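Local coordinates for metal-dependent hydrolase (Lactobacillus plantarum, PDB 2F6K), which probably acts as a metal-dependent, manganese-bound decarboxylase of the amidohydrolase family, removing carbon dioxide from aminocarboxymuconate semialdehyde, at residues Pro172-Phe177 against Gly207-Ile212; Met182-Met187 against Val227-Val232; Tyr190-Phe193 against Asn198-Val201; Ala243-Gln248 against Thr285-Asn290. All coordinates share one frame; numbering follows the deposited sequence.

Interaction 1: Pro172-Phe177 against Gly207-Ile212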
loop_
_atom_site.group_PDB
_atom_site.type_symbol
_atom_site.label_atom_id
_atom_site.label_comp_id
_atom_site.label_asym_id
_atom_site.label_seq_id
_atom_site.Cartn_x
_atom_site.Cartn_y
_atom_site.Cartn_z
ATOM N N PRO A 172 -9.900 -7.256 -13.695
ATOM C CA PRO A 172 -9.877 -7.011 -15.141
ATOM C C PRO A 172 -10.730 -5.834 -15.632
ATOM O O PRO A 172 -10.462 -5.279 -16.700
ATOM C CB PRO A 172 -10.354 -8.343 -15.726
ATOM C CG PRO A 172 -9.891 -9.339 -14.721
ATOM C CD PRO A 172 -10.264 -8.656 -13.419
ATOM N N LEU A 173 -11.747 -5.461 -14.859
ATOM C CA LEU A 173 -12.639 -4.369 -15.241
ATOM C C LEU A 173 -12.030 -2.967 -15.184
ATOM O O LEU A 173 -12.323 -2.140 -16.035
ATOM C CB LEU A 173 -13.910 -4.409 -14.389
ATOM C CG LEU A 173 -14.779 -5.669 -14.500
ATOM C CD1 LEU A 173 -16.036 -5.480 -13.663
ATOM C CD2 LEU A 173 -15.155 -5.930 -15.947
ATOM N N LEU A 174 -11.191 -2.695 -14.191
ATOM C CA LEU A 174 -10.566 -1.383 -14.071
ATOM C C LEU A 174 -9.066 -1.501 -13.761
ATOM O O LEU A 174 -8.247 -0.733 -14.276
ATOM C CB LEU A 174 -11.256 -0.566 -12.970
ATOM C CG LEU A 174 -10.592 0.774 -12.635
ATOM C CD1 LEU A 174 -10.751 1.733 -13.808
ATOM C CD2 LEU A 174 -11.210 1.355 -11.380
ATOM N N GLY A 175 -8.718 -2.471 -12.918
ATOM C CA GLY A 175 -7.328 -2.674 -12.547
ATOM C C GLY A 175 -6.397 -2.934 -13.718
ATOM O O GLY A 175 -5.335 -2.311 -13.835
ATOM N N PHE A 176 -6.779 -3.858 -14.591
ATOM C CA PHE A 176 -5.946 -4.166 -15.743
ATOM C C PHE A 176 -5.621 -2.901 -16.539
ATOM O O PHE A 176 -4.467 -2.658 -16.889
ATOM C CB PHE A 176 -6.642 -5.182 -16.645
ATOM C CG PHE A 176 -6.463 -6.612 -16.211
ATOM C CD1 PHE A 176 -5.744 -6.927 -15.063
ATOM C CD2 PHE A 176 -7.010 -7.650 -16.967
ATOM C CE1 PHE A 176 -5.568 -8.259 -14.673
ATOM C CE2 PHE A 176 -6.842 -8.986 -16.587
ATOM C CZ PHE A 176 -6.121 -9.292 -15.442
ATOM N N PHE A 177 -6.637 -2.091 -16.817
ATOM C CA PHE A 177 -6.414 -0.874 -17.574
ATOM C C PHE A 177 -5.486 0.095 -16.877
ATOM O O PHE A 177 -4.612 0.691 -17.510
ATOM C CB PHE A 177 -7.732 -0.184 -17.900
ATOM C CG PHE A 177 -8.417 -0.746 -19.112
ATOM C CD1 PHE A 177 -9.178 0.073 -19.936
ATOM C CD2 PHE A 177 -8.278 -2.088 -19.445
ATOM C CE1 PHE A 177 -9.786 -0.430 -21.076
ATOM C CE2 PHE A 177 -8.885 -2.602 -20.587
ATOM C CZ PHE A 177 -9.640 -1.767 -21.404
ATOM N N GLY A 207 -5.000 -0.191 -26.040
ATOM C CA GLY A 207 -4.249 0.832 -25.326
ATOM C C GLY A 207 -4.786 1.279 -23.986
ATOM O O GLY A 207 -4.338 2.297 -23.446
ATOM N N ALA A 208 -5.736 0.519 -23.445
ATOM C CA ALA A 208 -6.343 0.836 -22.159
ATOM C C ALA A 208 -6.754 2.309 -22.122
ATOM O O ALA A 208 -7.616 2.723 -22.892
ATOM C CB ALA A 208 -5.374 0.512 -21.029
ATOM N N PHE A 209 -6.130 3.099 -21.253
ATOM C CA PHE A 209 -6.460 4.521 -21.126
ATOM C C PHE A 209 -5.568 5.462 -21.931
ATOM O O PHE A 209 -5.709 6.688 -21.829
ATOM C CB PHE A 209 -6.395 4.951 -19.657
ATOM C CG PHE A 209 -7.414 4.282 -18.775
ATOM C CD1 PHE A 209 -7.099 3.967 -17.458
ATOM C CD2 PHE A 209 -8.677 3.949 -19.265
ATOM C CE1 PHE A 209 -8.017 3.325 -16.641
ATOM C CE2 PHE A 209 -9.605 3.306 -18.454
ATOM C CZ PHE A 209 -9.272 2.991 -17.134
ATOM N N LEU A 210 -4.645 4.913 -22.718
ATOM C CA LEU A 210 -3.761 5.771 -23.497
ATOM C C LEU A 210 -4.540 6.762 -24.375
ATOM O O LEU A 210 -4.142 7.919 -24.513
ATOM C CB LEU A 210 -2.815 4.924 -24.355
ATOM C CG LEU A 210 -1.911 3.976 -23.557
ATOM C CD1 LEU A 210 -0.808 3.417 -24.458
ATOM C CD2 LEU A 210 -1.307 4.726 -22.376
ATOM N N GLY A 211 -5.656 6.313 -24.947
ATOM C CA GLY A 211 -6.466 7.176 -25.785
ATOM C C GLY A 211 -6.836 8.491 -25.120
ATOM O O GLY A 211 -7.048 9.494 -25.799
ATOM N N ILE A 212 -6.909 8.501 -23.793
ATOM C CA ILE A 212 -7.251 9.726 -23.076
ATOM C C ILE A 212 -6.095 10.435 -22.347
ATOM O O ILE A 212 -6.054 11.665 -22.310
ATOM C CB ILE A 212 -8.379 9.463 -22.060
ATOM C CG1 ILE A 212 -9.678 9.158 -22.813
ATOM C CG2 ILE A 212 -8.539 10.663 -21.117
ATOM C CD1 ILE A 212 -10.879 8.907 -21.901
#

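Interaction 2: Met182-Met187 against Val227-Val232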
loop_
_atom_site.group_PDB
_atom_site.type_symbol
_atom_site.label_atom_id
_atom_site.label_comp_id
_atom_site.label_asym_id
_atom_site.label_seq_id
_atom_site.Cartn_x
_atom_site.Cartn_y
_atom_site.Cartn_z
HETATM N N MSE A 182 -0.206 2.580 -16.567
HETATM C CA MSE A 182 0.941 2.963 -15.760
HETATM C C MSE A 182 2.219 2.400 -16.377
HETATM O O MSE A 182 3.244 3.083 -16.419
HETATM C CB MSE A 182 0.782 2.466 -14.320
HETATM C CG MSE A 182 -0.399 3.082 -13.571
HETATM SE SE MSE A 182 -0.374 2.705 -11.645
HETATM C CE MSE A 182 -1.108 0.916 -11.657
ATOM N N THR A 183 2.143 1.170 -16.882
ATOM C CA THR A 183 3.301 0.532 -17.485
ATOM C C THR A 183 3.793 1.236 -18.750
ATOM O O THR A 183 5.000 1.390 -18.939
ATOM C CB THR A 183 3.021 -0.946 -17.804
ATOM O OG1 THR A 183 2.674 -1.633 -16.596
ATOM C CG2 THR A 183 4.261 -1.608 -18.409
ATOM N N PHE A 184 2.873 1.658 -19.614
ATOM C CA PHE A 184 3.249 2.355 -20.843
ATOM C C PHE A 184 4.031 3.630 -20.519
ATOM O O PHE A 184 5.055 3.924 -21.131
ATOM C CB PHE A 184 2.005 2.739 -21.644
ATOM C CG PHE A 184 2.304 3.525 -22.890
ATOM C CD1 PHE A 184 2.845 2.902 -24.009
ATOM C CD2 PHE A 184 2.017 4.879 -22.957
ATOM C CE1 PHE A 184 3.089 3.613 -25.178
ATOM C CE2 PHE A 184 2.259 5.606 -24.131
ATOM C CZ PHE A 184 2.793 4.968 -25.239
ATOM N N ILE A 185 3.531 4.393 -19.560
ATOM C CA ILE A 185 4.181 5.624 -19.187
ATOM C C ILE A 185 5.538 5.320 -18.553
ATOM O O ILE A 185 6.507 6.053 -18.752
ATOM C CB ILE A 185 3.282 6.416 -18.216
ATOM C CG1 ILE A 185 1.939 6.691 -18.901
ATOM C CG2 ILE A 185 3.965 7.709 -17.795
ATOM C CD1 ILE A 185 0.953 7.504 -18.084
ATOM N N ASN A 186 5.609 4.225 -17.806
ATOM C CA ASN A 186 6.852 3.845 -17.159
ATOM C C ASN A 186 7.884 3.632 -18.261
ATOM O O ASN A 186 9.049 4.020 -18.139
ATOM C CB ASN A 186 6.647 2.553 -16.368
ATOM C CG ASN A 186 7.791 2.264 -15.419
ATOM O OD1 ASN A 186 8.469 1.247 -15.536
ATOM N ND2 ASN A 186 8.010 3.161 -14.468
HETATM N N MSE A 187 7.437 3.018 -19.349
HETATM C CA MSE A 187 8.301 2.744 -20.477
HETATM C C MSE A 187 8.729 4.052 -21.150
HETATM O O MSE A 187 9.823 4.158 -21.698
HETATM C CB MSE A 187 7.571 1.817 -21.442
HETATM C CG MSE A 187 7.297 0.454 -20.829
HETATM SE SE MSE A 187 6.205 -0.693 -21.926
HETATM C CE MSE A 187 7.544 -1.467 -23.095
ATOM N N VAL A 227 10.530 12.737 -24.859
ATOM C CA VAL A 227 9.833 11.793 -25.730
ATOM C C VAL A 227 8.539 12.388 -26.307
ATOM O O VAL A 227 7.821 13.129 -25.633
ATOM C CB VAL A 227 9.493 10.489 -24.955
ATOM C CG1 VAL A 227 8.739 9.515 -25.839
ATOM C CG2 VAL A 227 10.769 9.835 -24.472
ATOM N N ASP A 228 8.257 12.077 -27.569
ATOM C CA ASP A 228 7.039 12.564 -28.213
ATOM C C ASP A 228 6.060 11.392 -28.149
ATOM O O ASP A 228 6.167 10.443 -28.921
ATOM C CB ASP A 228 7.321 12.946 -29.668
ATOM C CG ASP A 228 6.124 13.589 -30.346
ATOM O OD1 ASP A 228 5.000 13.046 -30.221
ATOM O OD2 ASP A 228 6.311 14.634 -31.012
ATOM N N VAL A 229 5.114 11.456 -27.220
ATOM C CA VAL A 229 4.162 10.370 -27.038
ATOM C C VAL A 229 3.421 9.994 -28.323
ATOM O O VAL A 229 3.138 8.815 -28.567
ATOM C CB VAL A 229 3.163 10.711 -25.880
ATOM C CG1 VAL A 229 2.257 11.874 -26.269
ATOM C CG2 VAL A 229 2.364 9.475 -25.502
ATOM N N TYR A 230 3.132 10.991 -29.154
ATOM C CA TYR A 230 2.432 10.752 -30.413
ATOM C C TYR A 230 3.263 9.937 -31.393
ATOM O O TYR A 230 2.703 9.167 -32.173
ATOM C CB TYR A 230 2.022 12.075 -31.047
ATOM C CG TYR A 230 1.165 12.887 -30.117
ATOM C CD1 TYR A 230 -0.100 12.432 -29.726
ATOM C CD2 TYR A 230 1.623 14.101 -29.599
ATOM C CE1 TYR A 230 -0.890 13.171 -28.842
ATOM C CE2 TYR A 230 0.847 14.845 -28.720
ATOM C CZ TYR A 230 -0.410 14.377 -28.344
ATOM O OH TYR A 230 -1.182 15.127 -27.477
ATOM N N ASP A 231 4.585 10.101 -31.377
ATOM C CA ASP A 231 5.430 9.304 -32.267
ATOM C C ASP A 231 5.439 7.868 -31.757
ATOM O O ASP A 231 5.392 6.917 -32.541
ATOM C CB ASP A 231 6.868 9.830 -32.311
ATOM C CG ASP A 231 6.988 11.129 -33.069
ATOM O OD1 ASP A 231 6.272 11.290 -34.089
ATOM O OD2 ASP A 231 7.808 11.981 -32.652
ATOM N N VAL A 232 5.493 7.714 -30.436
ATOM C CA VAL A 232 5.503 6.388 -29.833
ATOM C C VAL A 232 4.205 5.632 -30.149
ATOM O O VAL A 232 4.222 4.422 -30.405
ATOM C CB VAL A 232 5.695 6.477 -28.300
ATOM C CG1 VAL A 232 5.750 5.083 -27.702
ATOM C CG2 VAL A 232 6.975 7.233 -27.981
#

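Interaction 3: Tyr190-Phe193 against Asn198-Val201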
loop_
_atom_site.group_PDB
_atom_site.type_symbol
_atom_site.label_atom_id
_atom_site.label_comp_id
_atom_site.label_asym_id
_atom_site.label_seq_id
_atom_site.Cartn_x
_atom_site.Cartn_y
_atom_site.Cartn_z
ATOM N N TYR A 190 11.574 5.592 -19.005
ATOM C CA TYR A 190 12.873 4.954 -19.175
ATOM C C TYR A 190 13.398 4.890 -20.611
ATOM O O TYR A 190 14.345 4.163 -20.895
ATOM C CB TYR A 190 12.837 3.559 -18.553
ATOM C CG TYR A 190 12.792 3.606 -17.041
ATOM C CD1 TYR A 190 13.829 4.202 -16.319
ATOM C CD2 TYR A 190 11.704 3.086 -16.329
ATOM C CE1 TYR A 190 13.788 4.282 -14.927
ATOM C CE2 TYR A 190 11.649 3.164 -14.931
ATOM C CZ TYR A 190 12.697 3.765 -14.237
ATOM O OH TYR A 190 12.655 3.871 -12.864
ATOM N N HIS A 191 12.776 5.655 -21.505
ATOM C CA HIS A 191 13.181 5.724 -22.902
ATOM C C HIS A 191 13.263 4.354 -23.561
ATOM O O HIS A 191 14.141 4.097 -24.386
ATOM C CB HIS A 191 14.533 6.430 -23.006
ATOM C CG HIS A 191 14.613 7.694 -22.206
ATOM N ND1 HIS A 191 15.069 7.726 -20.906
ATOM C CD2 HIS A 191 14.245 8.962 -22.506
ATOM C CE1 HIS A 191 14.980 8.959 -20.439
ATOM N NE2 HIS A 191 14.482 9.728 -21.391
ATOM N N PHE A 192 12.330 3.481 -23.205
ATOM C CA PHE A 192 12.310 2.132 -23.740
ATOM C C PHE A 192 12.287 2.064 -25.270
ATOM O O PHE A 192 13.111 1.379 -25.883
ATOM C CB PHE A 192 11.115 1.369 -23.154
ATOM C CG PHE A 192 11.081 -0.086 -23.526
ATOM C CD1 PHE A 192 10.651 -0.489 -24.782
ATOM C CD2 PHE A 192 11.503 -1.053 -22.622
ATOM C CE1 PHE A 192 10.642 -1.842 -25.139
ATOM C CE2 PHE A 192 11.499 -2.411 -22.966
ATOM C CZ PHE A 192 11.066 -2.803 -24.227
ATOM N N PHE A 193 11.352 2.779 -25.887
ATOM C CA PHE A 193 11.212 2.758 -27.342
ATOM C C PHE A 193 12.383 3.414 -28.080
ATOM O O PHE A 193 12.682 3.083 -29.230
ATOM C CB PHE A 193 9.889 3.424 -27.706
ATOM C CG PHE A 193 8.723 2.890 -26.918
ATOM C CD1 PHE A 193 8.191 1.632 -27.198
ATOM C CD2 PHE A 193 8.198 3.617 -25.852
ATOM C CE1 PHE A 193 7.156 1.102 -26.428
ATOM C CE2 PHE A 193 7.160 3.094 -25.075
ATOM C CZ PHE A 193 6.639 1.830 -25.366
ATOM N N ASN A 198 13.938 -1.650 -32.061
ATOM C CA ASN A 198 13.698 -2.859 -32.830
ATOM C C ASN A 198 12.652 -3.789 -32.253
ATOM O O ASN A 198 12.156 -4.677 -32.951
ATOM C CB ASN A 198 15.020 -3.597 -33.023
ATOM C CG ASN A 198 16.068 -2.713 -33.658
ATOM O OD1 ASN A 198 15.879 -2.234 -34.780
ATOM N ND2 ASN A 198 17.168 -2.468 -32.941
ATOM N N ILE A 199 12.318 -3.602 -30.982
ATOM C CA ILE A 199 11.306 -4.443 -30.367
ATOM C C ILE A 199 9.950 -3.971 -30.850
ATOM O O ILE A 199 9.720 -2.774 -30.996
ATOM C CB ILE A 199 11.333 -4.341 -28.836
ATOM C CG1 ILE A 199 12.680 -4.849 -28.309
ATOM C CG2 ILE A 199 10.169 -5.142 -28.248
ATOM C CD1 ILE A 199 12.836 -4.742 -26.809
ATOM N N LYS A 200 9.058 -4.918 -31.109
ATOM C CA LYS A 200 7.715 -4.592 -31.561
ATOM C C LYS A 200 6.799 -4.877 -30.386
ATOM O O LYS A 200 6.467 -6.029 -30.101
ATOM C CB LYS A 200 7.344 -5.459 -32.753
ATOM C CG LYS A 200 8.280 -5.275 -33.926
ATOM C CD LYS A 200 8.276 -6.496 -34.829
ATOM C CE LYS A 200 9.182 -6.275 -36.018
ATOM N NZ LYS A 200 10.512 -5.738 -35.586
ATOM N N VAL A 201 6.407 -3.809 -29.702
ATOM C CA VAL A 201 5.560 -3.900 -28.527
ATOM C C VAL A 201 4.067 -3.856 -28.816
ATOM O O VAL A 201 3.554 -2.897 -29.386
ATOM C CB VAL A 201 5.913 -2.760 -27.551
ATOM C CG1 VAL A 201 5.011 -2.791 -26.332
ATOM C CG2 VAL A 201 7.366 -2.876 -27.153
#

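Interaction 4: Ala243-Gln248 against Thr285-Asn290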
loop_
_atom_site.group_PDB
_atom_site.type_symbol
_atom_site.label_atom_id
_atom_site.label_comp_id
_atom_site.label_asym_id
_atom_site.label_seq_id
_atom_site.Cartn_x
_atom_site.Cartn_y
_atom_site.Cartn_z
ATOM N N ALA A 243 -14.144 -4.462 -24.890
ATOM C CA ALA A 243 -15.226 -3.590 -25.349
ATOM C C ALA A 243 -14.681 -2.350 -26.055
ATOM O O ALA A 243 -14.892 -1.218 -25.613
ATOM C CB ALA A 243 -16.088 -3.182 -24.161
ATOM N N VAL A 244 -13.999 -2.574 -27.169
ATOM C CA VAL A 244 -13.390 -1.499 -27.936
ATOM C C VAL A 244 -14.357 -0.600 -28.697
ATOM O O VAL A 244 -13.982 0.497 -29.112
ATOM C CB VAL A 244 -12.388 -2.067 -28.942
ATOM C CG1 VAL A 244 -11.375 -2.946 -28.216
ATOM C CG2 VAL A 244 -13.127 -2.848 -30.016
ATOM N N LEU A 245 -15.587 -1.057 -28.898
ATOM C CA LEU A 245 -16.569 -0.247 -29.613
ATOM C C LEU A 245 -17.635 0.192 -28.626
ATOM O O LEU A 245 -17.906 -0.505 -27.654
ATOM C CB LEU A 245 -17.206 -1.046 -30.756
ATOM C CG LEU A 245 -16.302 -1.543 -31.898
ATOM C CD1 LEU A 245 -17.108 -2.438 -32.835
ATOM C CD2 LEU A 245 -15.716 -0.353 -32.662
ATOM N N PRO A 246 -18.281 1.338 -28.879
ATOM C CA PRO A 246 -18.078 2.239 -30.018
ATOM C C PRO A 246 -17.157 3.425 -29.733
ATOM O O PRO A 246 -16.990 4.303 -30.581
ATOM C CB PRO A 246 -19.491 2.701 -30.313
ATOM C CG PRO A 246 -20.008 2.921 -28.921
ATOM C CD PRO A 246 -19.509 1.698 -28.150
ATOM N N ARG A 247 -16.551 3.454 -28.552
ATOM C CA ARG A 247 -15.696 4.579 -28.207
ATOM C C ARG A 247 -14.183 4.381 -28.208
ATOM O O ARG A 247 -13.463 5.133 -28.865
ATOM C CB ARG A 247 -16.136 5.145 -26.855
ATOM C CG ARG A 247 -17.406 6.001 -26.921
ATOM C CD ARG A 247 -18.028 6.160 -25.536
ATOM N NE ARG A 247 -18.896 5.029 -25.216
ATOM C CZ ARG A 247 -20.143 4.910 -25.660
ATOM N NH1 ARG A 247 -20.654 5.858 -26.430
ATOM N NH2 ARG A 247 -20.873 3.842 -25.362
ATOM N N GLN A 248 -13.704 3.378 -27.481
ATOM C CA GLN A 248 -12.271 3.126 -27.362
ATOM C C GLN A 248 -11.481 3.009 -28.664
ATOM O O GLN A 248 -10.604 3.828 -28.927
ATOM C CB GLN A 248 -12.021 1.877 -26.520
ATOM C CG GLN A 248 -10.603 1.804 -25.977
ATOM C CD GLN A 248 -10.308 0.492 -25.289
ATOM O OE1 GLN A 248 -9.381 0.395 -24.487
ATOM N NE2 GLN A 248 -11.095 -0.532 -25.603
ATOM N N THR A 285 -19.721 -3.407 -37.539
ATOM C CA THR A 285 -19.780 -2.006 -37.137
ATOM C C THR A 285 -19.650 -1.008 -38.297
ATOM O O THR A 285 -18.982 -1.276 -39.293
ATOM C CB THR A 285 -18.689 -1.694 -36.098
ATOM O OG1 THR A 285 -18.809 -0.332 -35.667
ATOM C CG2 THR A 285 -17.291 -1.926 -36.700
ATOM N N ASP A 286 -20.295 0.144 -38.145
ATOM C CA ASP A 286 -20.269 1.216 -39.141
ATOM C C ASP A 286 -19.108 2.146 -38.834
ATOM O O ASP A 286 -18.911 3.149 -39.524
ATOM C CB ASP A 286 -21.544 2.066 -39.066
ATOM C CG ASP A 286 -22.752 1.373 -39.627
ATOM O OD1 ASP A 286 -23.868 1.905 -39.435
ATOM O OD2 ASP A 286 -22.592 0.309 -40.268
ATOM N N LEU A 287 -18.367 1.838 -37.778
ATOM C CA LEU A 287 -17.250 2.685 -37.372
ATOM C C LEU A 287 -15.941 2.320 -38.053
ATOM O O LEU A 287 -14.939 2.997 -37.876
ATOM C CB LEU A 287 -17.086 2.620 -35.855
ATOM C CG LEU A 287 -18.327 3.116 -35.116
ATOM C CD1 LEU A 287 -18.168 2.919 -33.619
ATOM C CD2 LEU A 287 -18.548 4.580 -35.456
ATOM N N LEU A 288 -15.959 1.250 -38.836
ATOM C CA LEU A 288 -14.769 0.806 -39.542
ATOM C C LEU A 288 -15.084 0.502 -41.001
ATOM O O LEU A 288 -16.126 -0.078 -41.307
ATOM C CB LEU A 288 -14.214 -0.458 -38.891
ATOM C CG LEU A 288 -13.844 -0.417 -37.412
ATOM C CD1 LEU A 288 -13.243 -1.753 -37.025
ATOM C CD2 LEU A 288 -12.861 0.691 -37.146
ATOM N N THR A 289 -14.181 0.893 -41.899
ATOM C CA THR A 289 -14.344 0.628 -43.330
ATOM C C THR A 289 -13.947 -0.832 -43.530
ATOM O O THR A 289 -13.283 -1.413 -42.671
ATOM C CB THR A 289 -13.392 1.495 -44.181
ATOM O OG1 THR A 289 -12.050 0.997 -44.053
ATOM C CG2 THR A 289 -13.426 2.946 -43.711
ATOM N N ASN A 290 -14.344 -1.421 -44.654
ATOM C CA ASN A 290 -14.005 -2.815 -44.934
ATOM C C ASN A 290 -12.498 -3.030 -44.961
ATOM O O ASN A 290 -12.011 -4.100 -44.595
ATOM C CB ASN A 290 -14.598 -3.265 -46.271
ATOM C CG ASN A 290 -16.109 -3.248 -46.270
ATOM O OD1 ASN A 290 -16.745 -3.688 -45.309
ATOM N ND2 ASN A 290 -16.698 -2.752 -47.350
#

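Interaction 1: Pro172-Phe177 against Gly207-Ile212
The backbone oxygen of F177 accepts a hydrogen bond from the hydroxyl of T181, one turn further along its helix, and A208 CB lies 3.6 Å from F177 O. T181 OG1 in turn receives a weak hydrogen bond from F209 N, so one threonine links the backbones of both segments. F177 CG stands anti to the carbonyl carbon (chi1 -83°), which brings one ring face under A208 CA, 3.9 Å from the F177 centroid, in a CH-pi contact. The ring's edge is directed at F209: the pair is offset edge-to-face, with planes at 75° and the F177 and F209 centroids 5.5 Å apart. F177 CB sits over that same F209 ring, 3.9 Å from its centroid. L174 CD1 arrives instead at the edge, in the ring plane, 3.9 Å from F209 CZ. Across the interface, F209 stacks on F209 of the second subunit. A serine in place of F209 would probably leave the F177 edge without its aromatic face and F209 of the second subunit without its stacking mate. A type II' turn, closed by L210 N to G207 O at 2.7 Å, presents A208 and F209. This is the TIM-barrel arrangement of an amidohydrolase, in which the loop after strand 200-203 meets the beginning of helix 171-189, with the F177 side chain about 10 Å from the bound manganese.

Interaction 2: Met182-Met187 against Val227-Val232
F184 lays the outer end of its ring against V229 and V232, and these two valines account for every close approach between the segments. The ring reaches them because CG lies anti to the backbone nitrogen (chi1 177°), extending the side chain from helix 171-189. V229 CG2 meets it at the edge, near the ring plane, 4.1 Å from F184 CE2, with the two side chains crossing at about a right angle. V232 CG1 approaches obliquely, 3.9 Å from F184 CZ and 4.0 Å from F184 CE1, its side chain sliding past the phenylalanine in the opposite direction. Only 104 Å² is buried in total, and the nearest CA atoms, those of F184 and V232, are 10.1 Å apart, so side chains, not backbones, make the contact. In the TIM barrel this joins the helix leading toward strand 200-203 to the short helix 229-235 that leads into strand 237-239; L210, from the helix between them, also packs on F184. D228 is the N-cap of the short helix: its OD1 accepts from D231 N at 3.2 Å, with the donor meeting the carboxylate from above its plane, 51° out. The other branch of V229, CG1, lies 3.9 Å above the plane of the Y230 ring, over its centre. Y230 OH hydrogen-bonds D215, and the Y230 side chain packs on R247 of the second subunit.

Interaction 3: Tyr190-Phe193 against Asn198-Val201
F192 and F193 turn their rings differently toward the two aliphatic side chains of I199 and V201, and the terminal methyl of I199 and one branch of V201 do the touching. The F192 side chain crosses that of I199 at about a right angle: I199 CD1 lies 3.7 Å from F192 CZ, approaching the ring obliquely. V201 CG2 is likewise oblique to this ring, 4.0 Å from F192 CE1. The same methyl also serves F193, but there it stands at the edge, near the ring plane, 4.0 Å from F193 CE1, with the F193 and V201 side chains roughly perpendicular. One methyl thus touches both rings. The rings reach it by different first torsions: F192 CG is anti to its backbone nitrogen (chi1 -174°), whereas F193 CG is anti to its carbonyl carbon (chi1 -50°). They also contact each other, F192 CD1 lying 4.0 Å above the F193 plane, offset toward the rim. The sharp change of direction before them is a Schellman motif that ends helix 171-189, with H191 as its C-prime residue at positive phi (53°), F192 N bonded to M187 O and H191 N to L188 O. Helix 192-195 and a brief loop then deliver the chain into strand 200-203 of the parallel TIM-barrel sheet, so I199 and V201 offer their side chains at the strand's entry. Y141 and Y196 each pack edge-to-face with F192. F193 also packs on V232 and H235 of helix 229-235.

Interaction 4: Ala243-Gln248 against Thr285-Asn290
L245 meets T285 and L287 in a surface contact between two TIM-barrel loops: the one after strand 237-239 and the one joining helices 272-284 and 290-306. Its CG lies anti to the carbonyl carbon (chi1 -62°), and the side chain meets T285 tip to tip, CD1 coming 3.7 Å from T285 CB. The other branch, CD2, lies 4.2 Å from L287 CD1, where the two leucines slide past each other in opposite directions. A cis peptide bond leads into P246, whose CB is 3.6 Å from L287 CD1; the same methyl lies 3.5 Å from P246 O. Next in sequence, R247 directs its side chain at the second subunit, NH2 forming a salt bridge with D215 of that subunit, while P246 CG lies 3.6 Å above the guanidinium plane of R247, offset toward its rim. On the opposing loop an ST turn sets T285 and L287 in relation, L287 N donating to T285 OG1. With an alanine at T285, L287 N would lose this acceptor and L245 CD1 part of its facing surface, which is likely to let the turn carrying L287 shift. That bond from L287 N to T285 OG1 measures 3.1 Å and is fairly straight, with an N-H...acceptor angle of 162°.

From the N terminus, helix 171-189 opens interaction 1 with its first turns and interaction 2 further along. Interaction 1 closes at 207-212, before interaction 2 closes at 227-232, so the two cross, and they touch where L210 packs on F184. Interaction 3 closes a short loop from 190-193 to 198-201 nested inside both; it adjoins interaction 2 through F193. Interactions 1 and 2 tie helix 171-189 to the start of helix 210-225 and to helix 229-235, and interaction 3 ties helix 192-195 to strand 200-203. Interaction 4 follows in series, from 243-248 to 285-290, joining later loops of the barrel; it touches interaction 1 through Q248. Interactions 1, 2 and 4 all reach the second subunit.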